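Local coordinates for LupI (Flavobacterium sp. YS-80-122, PDB 6IY4), which probably inhibits metalloendopeptidases, as a small periplasmic beta-sheet protein of the Inh protease inhibitor family, at residues T25-K28 / D29-S33; S37-Q40 / A41-G44. All coordinates share one frame; numbering follows the deposited sequence.

Interaction 1: T25-K28 / D29-S33. Unlike the reference sequence in segment 25-28: L26 (reference Ser).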
ATOM      1  N   THR A  25      -2.353  -8.098   4.703  1.00 20.53           N
ATOM      2  CA  THR A  25      -2.575  -7.525   6.039  1.00 20.61           C
ATOM      3  C   THR A  25      -1.500  -6.483   6.361  1.00 20.43           C
ATOM      4  O   THR A  25      -0.292  -6.796   6.268  1.00 21.55           O
ATOM      5  CB  THR A  25      -2.547  -8.588   7.131  1.00 25.24           C
ATOM      6  OG1 THR A  25      -3.493  -9.594   6.797  1.00 28.43           O
ATOM      7  CG2 THR A  25      -2.888  -7.970   8.458  1.00 23.90           C
ATOM      8  N   LEU A  26      -1.948  -5.290   6.738  1.00 19.49           N
ATOM      9  CA  LEU A  26      -1.117  -4.239   7.361  1.00 19.64           C
ATOM     10  C   LEU A  26      -1.215  -4.478   8.855  1.00 19.85           C
ATOM     11  O   LEU A  26      -2.282  -4.297   9.419  1.00 22.44           O
ATOM     12  CB  LEU A  26      -1.564  -2.841   6.955  1.00 18.23           C
ATOM     13  CG  LEU A  26      -0.953  -2.303   5.670  1.00 19.61           C
ATOM     14  CD1 LEU A  26      -1.378  -3.127   4.442  1.00 20.20           C
ATOM     15  CD2 LEU A  26      -1.338  -0.841   5.500  1.00 20.75           C
ATOM     16  N   LYS A  27      -0.141  -5.036   9.395  1.00 18.97           N
ATOM     17  CA  LYS A  27      -0.073  -5.407  10.822  1.00 23.78           C
ATOM     18  C   LYS A  27       0.039  -4.135  11.677  1.00 23.53           C
ATOM     19  O   LYS A  27       0.664  -3.157  11.262  1.00 22.30           O
ATOM     20  CB  LYS A  27       1.060  -6.415  10.988  1.00 26.96           C
ATOM     21  CG  LYS A  27       0.866  -7.702  10.211  1.00 29.73           C
ATOM     22  CD  LYS A  27       1.573  -8.885  10.807  1.00 39.05           C
ATOM     23  CE  LYS A  27       2.788  -9.320  10.029  1.00 46.81           C
ATOM     24  NZ  LYS A  27       3.281 -10.623  10.540  1.00 50.26           N
ATOM     25  N   LYS A  28      -0.507  -4.174  12.875  1.00 28.61           N
ATOM     26  CA  LYS A  28      -0.521  -3.019  13.821  1.00 28.00           C
ATOM     27  C   LYS A  28       0.885  -2.503  14.150  1.00 26.39           C
ATOM     28  O   LYS A  28       0.993  -1.296  14.440  1.00 29.05           O
ATOM     29  CB  LYS A  28      -1.277  -3.433  15.079  1.00 31.39           C
ATOM     30  CG  LYS A  28      -2.782  -3.401  14.872  1.00 36.81           C
ATOM     31  CD  LYS A  28      -3.602  -3.447  16.147  1.00 40.44           C
ATOM     32  CE  LYS A  28      -3.576  -2.140  16.898  1.00 46.05           C
ATOM     33  NZ  LYS A  28      -4.806  -1.955  17.703  1.00 56.10           N
ATOM     34  N   ASP A  29       1.900  -3.339  14.001  1.00 23.89           N
ATOM     35  CA  ASP A  29       3.324  -2.992  14.280  1.00 24.98           C
ATOM     36  C   ASP A  29       4.018  -2.434  13.020  1.00 24.77           C
ATOM     37  O   ASP A  29       5.260  -2.345  12.981  1.00 24.94           O
ATOM     38  CB  ASP A  29       4.061  -4.197  14.857  1.00 28.20           C
ATOM     39  CG  ASP A  29       4.365  -5.276  13.842  1.00 29.17           C
ATOM     40  OD1 ASP A  29       3.865  -5.186  12.695  1.00 29.41           O
ATOM     41  OD2 ASP A  29       5.143  -6.170  14.180  1.00 32.19           O
ATOM     42  N   ARG A  30       3.231  -2.072  12.013  1.00 23.67           N
ATOM     43  CA  ARG A  30       3.664  -1.369  10.784  1.00 22.96           C
ATOM     44  C   ARG A  30       4.509  -2.293   9.890  1.00 20.91           C
ATOM     45  O   ARG A  30       5.271  -1.786   9.094  1.00 21.88           O
ATOM     46  CB  ARG A  30       4.297  -0.022  11.178  1.00 23.26           C
ATOM     47  CG  ARG A  30       3.279   0.955  11.751  1.00 23.57           C
ATOM     48  CD  ARG A  30       3.745   2.385  11.770  1.00 28.34           C
ATOM     49  NE  ARG A  30       4.994   2.462  12.510  1.00 33.29           N
ATOM     50  CZ  ARG A  30       6.219   2.577  11.969  1.00 35.65           C
ATOM     51  NH1 ARG A  30       6.395   2.659  10.656  1.00 34.91           N
ATOM     52  NH2 ARG A  30       7.290   2.599  12.748  1.00 38.07           N
ATOM     53  N   THR A  31       4.284  -3.594   9.919  1.00 20.47           N
ATOM     54  CA  THR A  31       4.770  -4.557   8.932  1.00 20.88           C
ATOM     55  C   THR A  31       3.594  -5.085   8.139  1.00 20.54           C
ATOM     56  O   THR A  31       2.470  -4.589   8.286  1.00 20.19           O
ATOM     57  CB  THR A  31       5.552  -5.683   9.604  1.00 22.00           C
ATOM     58  OG1 THR A  31       4.688  -6.391  10.487  1.00 24.62           O
ATOM     59  CG2 THR A  31       6.688  -5.096  10.390  1.00 22.35           C
ATOM     60  N   PHE A  32       3.888  -6.011   7.243  1.00 20.05           N
ATOM     61  CA  PHE A  32       2.892  -6.640   6.368  1.00 19.42           C
ATOM     62  C   PHE A  32       2.904  -8.147   6.516  1.00 21.91           C
ATOM     63  O   PHE A  32       3.923  -8.690   6.848  1.00 24.07           O
ATOM     64  CB  PHE A  32       3.221  -6.402   4.905  1.00 20.76           C
ATOM     65  CG  PHE A  32       3.387  -4.955   4.516  1.00 19.06           C
ATOM     66  CD1 PHE A  32       2.297  -4.177   4.168  1.00 18.47           C
ATOM     67  CD2 PHE A  32       4.661  -4.398   4.458  1.00 20.43           C
ATOM     68  CE1 PHE A  32       2.486  -2.869   3.765  1.00 19.74           C
ATOM     69  CE2 PHE A  32       4.842  -3.083   4.056  1.00 20.72           C
ATOM     70  CZ  PHE A  32       3.751  -2.331   3.684  1.00 18.21           C
ATOM     71  N   SER A  33       1.791  -8.780   6.224  1.00 23.01           N
ATOM     72  CA  SER A  33       1.781 -10.236   6.007  1.00 23.16           C
ATOM     73  C   SER A  33       2.629 -10.567   4.764  1.00 23.48           C
ATOM     74  O   SER A  33       2.966  -9.686   3.960  1.00 23.56           O
ATOM     75  CB  SER A  33       0.364 -10.723   5.918  1.00 25.53           C
ATOM     76  OG  SER A  33      -0.258 -10.257   4.738  1.00 24.10           O
TER
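T25 and S33 face each other where the chain, at the end of strand 22-26, doubles back; the two arms run nearly antiparallel, 168° apart. L26 and F32 are bridged between two backbone hydrogen bonds, S33 N to T25 O and K27 N to T31 O, both 2.9 Å. With R30 N bonded to K27 O, this is a 3:5 hairpin: a type I turn from K27 to R30 with a G1 beta bulge at R30, whose backbone is left-handed. S33 OG, set between its own backbone N and carbonyl carbon (chi1 69°), receives T25 N at 3.0 Å and also bonds Q35. On the inner side L26 CD1 meets the edge of the ring at F32 CD1, 3.8 Å away, and W50 packs on both residues. On the other side D29 forms an Asx turn: its OD1 takes T31 N from above the carboxylate plane and T31 OG1 on its syn lone pair, 2.6 Å away. Aspartate suits the turn because one oxygen accepts both; threonine supplies the hydroxyl. K27 CE lies 3.5 Å from T31 OG1. A valine in place of T31 would probably leave the D29 carboxylate freer to turn. Polar groups thus fix the solvent-facing side of the hairpin, while apolar ones face inward.

Interaction 2: S37-Q40 / A41-G44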
ATOM      1  N   SER A  37       4.568  -9.694  -0.898  1.00 30.16           N
ATOM      2  CA  SER A  37       5.410 -10.162  -2.033  1.00 34.28           C
ATOM      3  C   SER A  37       4.792  -9.751  -3.378  1.00 31.14           C
ATOM      4  O   SER A  37       5.552  -9.428  -4.302  1.00 33.11           O
ATOM      5  CB  SER A  37       5.620 -11.660  -1.945  1.00 34.63           C
ATOM      6  OG  SER A  37       4.466 -12.366  -2.387  1.00 40.23           O
ATOM      7  N   CYS A  38       3.459  -9.705  -3.481  1.00 31.26           N
ATOM      8  CA  CYS A  38       2.751  -9.415  -4.751  1.00 30.40           C
ATOM      9  C   CYS A  38       3.076  -8.018  -5.266  1.00 30.49           C
ATOM     10  O   CYS A  38       3.041  -7.803  -6.485  1.00 31.35           O
ATOM     11  CB  CYS A  38       1.241  -9.483  -4.618  1.00 30.65           C
ATOM     12  SG  CYS A  38       0.563  -8.294  -3.421  1.00 35.95           S
ATOM     13  N   LEU A  39       3.426  -7.085  -4.393  1.00 30.12           N
ATOM     14  CA  LEU A  39       3.672  -5.688  -4.832  1.00 29.18           C
ATOM     15  C   LEU A  39       4.977  -5.592  -5.611  1.00 30.28           C
ATOM     16  O   LEU A  39       5.133  -4.591  -6.321  1.00 28.69           O
ATOM     17  CB  LEU A  39       3.702  -4.746  -3.626  1.00 27.61           C
ATOM     18  CG  LEU A  39       2.442  -4.725  -2.764  1.00 29.95           C
ATOM     19  CD1 LEU A  39       2.572  -3.659  -1.672  1.00 32.68           C
ATOM     20  CD2 LEU A  39       1.186  -4.457  -3.577  1.00 32.28           C
ATOM     21  N   GLN A  40       5.837  -6.613  -5.554  1.00 29.76           N
ATOM     22  CA  GLN A  40       7.094  -6.695  -6.357  1.00 34.68           C
ATOM     23  C   GLN A  40       6.770  -6.578  -7.854  1.00 32.06           C
ATOM     24  O   GLN A  40       7.554  -6.029  -8.596  1.00 34.33           O
ATOM     25  CB  GLN A  40       7.804  -8.024  -6.056  1.00 35.76           C
ATOM     26  CG  GLN A  40       9.137  -8.236  -6.786  1.00 40.54           C
ATOM     27  CD  GLN A  40       9.025  -8.966  -8.110  1.00 40.45           C
ATOM     28  OE1 GLN A  40       7.953  -9.367  -8.552  1.00 38.59           O
ATOM     29  NE2 GLN A  40      10.163  -9.162  -8.748  1.00 47.15           N
ATOM     30  N   ALA A  41       5.630  -7.075  -8.292  1.00 34.18           N
ATOM     31  CA  ALA A  41       5.232  -7.015  -9.713  1.00 31.76           C
ATOM     32  C   ALA A  41       4.976  -5.564 -10.110  1.00 30.09           C
ATOM     33  O   ALA A  41       5.017  -5.254 -11.334  1.00 33.47           O
ATOM     34  CB  ALA A  41       4.002  -7.850  -9.935  1.00 36.54           C
ATOM     35  N   TRP A  42       4.727  -4.673  -9.146  1.00 28.02           N
ATOM     36  CA  TRP A  42       4.148  -3.335  -9.451  1.00 26.86           C
ATOM     37  C   TRP A  42       5.102  -2.201  -9.047  1.00 28.67           C
ATOM     38  O   TRP A  42       5.036  -1.102  -9.636  1.00 30.46           O
ATOM     39  CB  TRP A  42       2.793  -3.192  -8.745  1.00 27.24           C
ATOM     40  CG  TRP A  42       1.759  -4.175  -9.202  1.00 28.32           C
ATOM     41  CD1 TRP A  42       1.615  -4.695 -10.457  1.00 31.54           C
ATOM     42  CD2 TRP A  42       0.688  -4.735  -8.422  1.00 27.87           C
ATOM     43  NE1 TRP A  42       0.532  -5.528 -10.506  1.00 32.72           N
ATOM     44  CE2 TRP A  42      -0.041  -5.597  -9.267  1.00 31.56           C
ATOM     45  CE3 TRP A  42       0.278  -4.606  -7.099  1.00 26.15           C
ATOM     46  CZ2 TRP A  42      -1.153  -6.316  -8.834  1.00 29.39           C
ATOM     47  CZ3 TRP A  42      -0.807  -5.330  -6.667  1.00 26.23           C
ATOM     48  CH2 TRP A  42      -1.517  -6.172  -7.519  1.00 25.25           C
ATOM     49  N   LEU A  43       5.908  -2.413  -8.025  1.00 25.81           N
ATOM     50  CA  LEU A  43       6.781  -1.368  -7.455  1.00 24.22           C
ATOM     51  C   LEU A  43       8.240  -1.784  -7.676  1.00 23.38           C
ATOM     52  O   LEU A  43       8.534  -2.997  -7.535  1.00 26.12           O
ATOM     53  CB  LEU A  43       6.461  -1.223  -5.960  1.00 24.16           C
ATOM     54  CG  LEU A  43       5.035  -0.821  -5.595  1.00 26.60           C
ATOM     55  CD1 LEU A  43       4.842  -0.829  -4.097  1.00 26.47           C
ATOM     56  CD2 LEU A  43       4.659   0.526  -6.184  1.00 30.08           C
ATOM     57  N   GLY A  44       9.088  -0.788  -7.892  1.00 26.82           N
ATOM     58  CA  GLY A  44      10.553  -0.969  -7.994  1.00 25.43           C
ATOM     59  C   GLY A  44      11.167  -1.447  -6.693  1.00 29.48           C
ATOM     60  O   GLY A  44      12.103  -2.260  -6.709  1.00 28.73           O
TER
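L39 and W42 meet where a 3-10 segment gives way to loop, and the leucine can be followed outward from its backbone. Its CB lies 4.1 Å from L43 CD1, a loose apolar touch. CG stands anti to the carbonyl carbon (chi1 -58°), and chi2 (-175°) turns the CD2 branch to the indole, where it reaches the ring edge near its plane, 3.6 Å from W42 CE3 and 3.8 Å from W42 CZ3. A leucine suits this place because one branch can lie against the edge of the indole while its CB still borders L43.

The backbone brings these groups together. A41 N bonds to C38 O at 3.2 Å, in the i to i+3 pattern of a 3-10 turn. L39 O then accepts twice: W42 N, again i to i+3, comes from above the carbonyl plane, whereas L43 N, 2.9 Å away and i to i+4 as in an alpha-helical turn, lies nearly on the C=O axis (171°). Two N-H groups therefore grip one oxygen as the 3-10 segment ends, and W42 and L43 are held close to L39.

C38 adds a second approach to the indole. Its carbonyl O stands over one face, offset toward the rim, and its SG makes an oblique sulfur-aromatic contact, 5.5 Å from the centroid of the six-membered ring. That sulfur is also joined to C22 of strand 22-26 in a disulfide. L39 and W42 both pack on F12 of strand 8-14, and L43 reaches S67 and L68 of strand 66-74, so this helical turn rests against strands of the antiparallel sheet.

From the N terminus the chain passes through helix 3-6 and strand 8-14 before strand 22-26, an outermost strand of the antiparallel sheet, runs into interaction 1. There the chain reverses at residues 27-30 and returns as far as S33. Interaction 2 follows in the same long connection, which ends at strand 49-53 on the sheet's other outermost position. The two contacts are in series, neither nesting nor crossing, with centres about 17 Å apart. Together they hold two points of one connection between the outermost strands to different strands: interaction 1 to strand 49-53, interaction 2 to strands further inside the sheet.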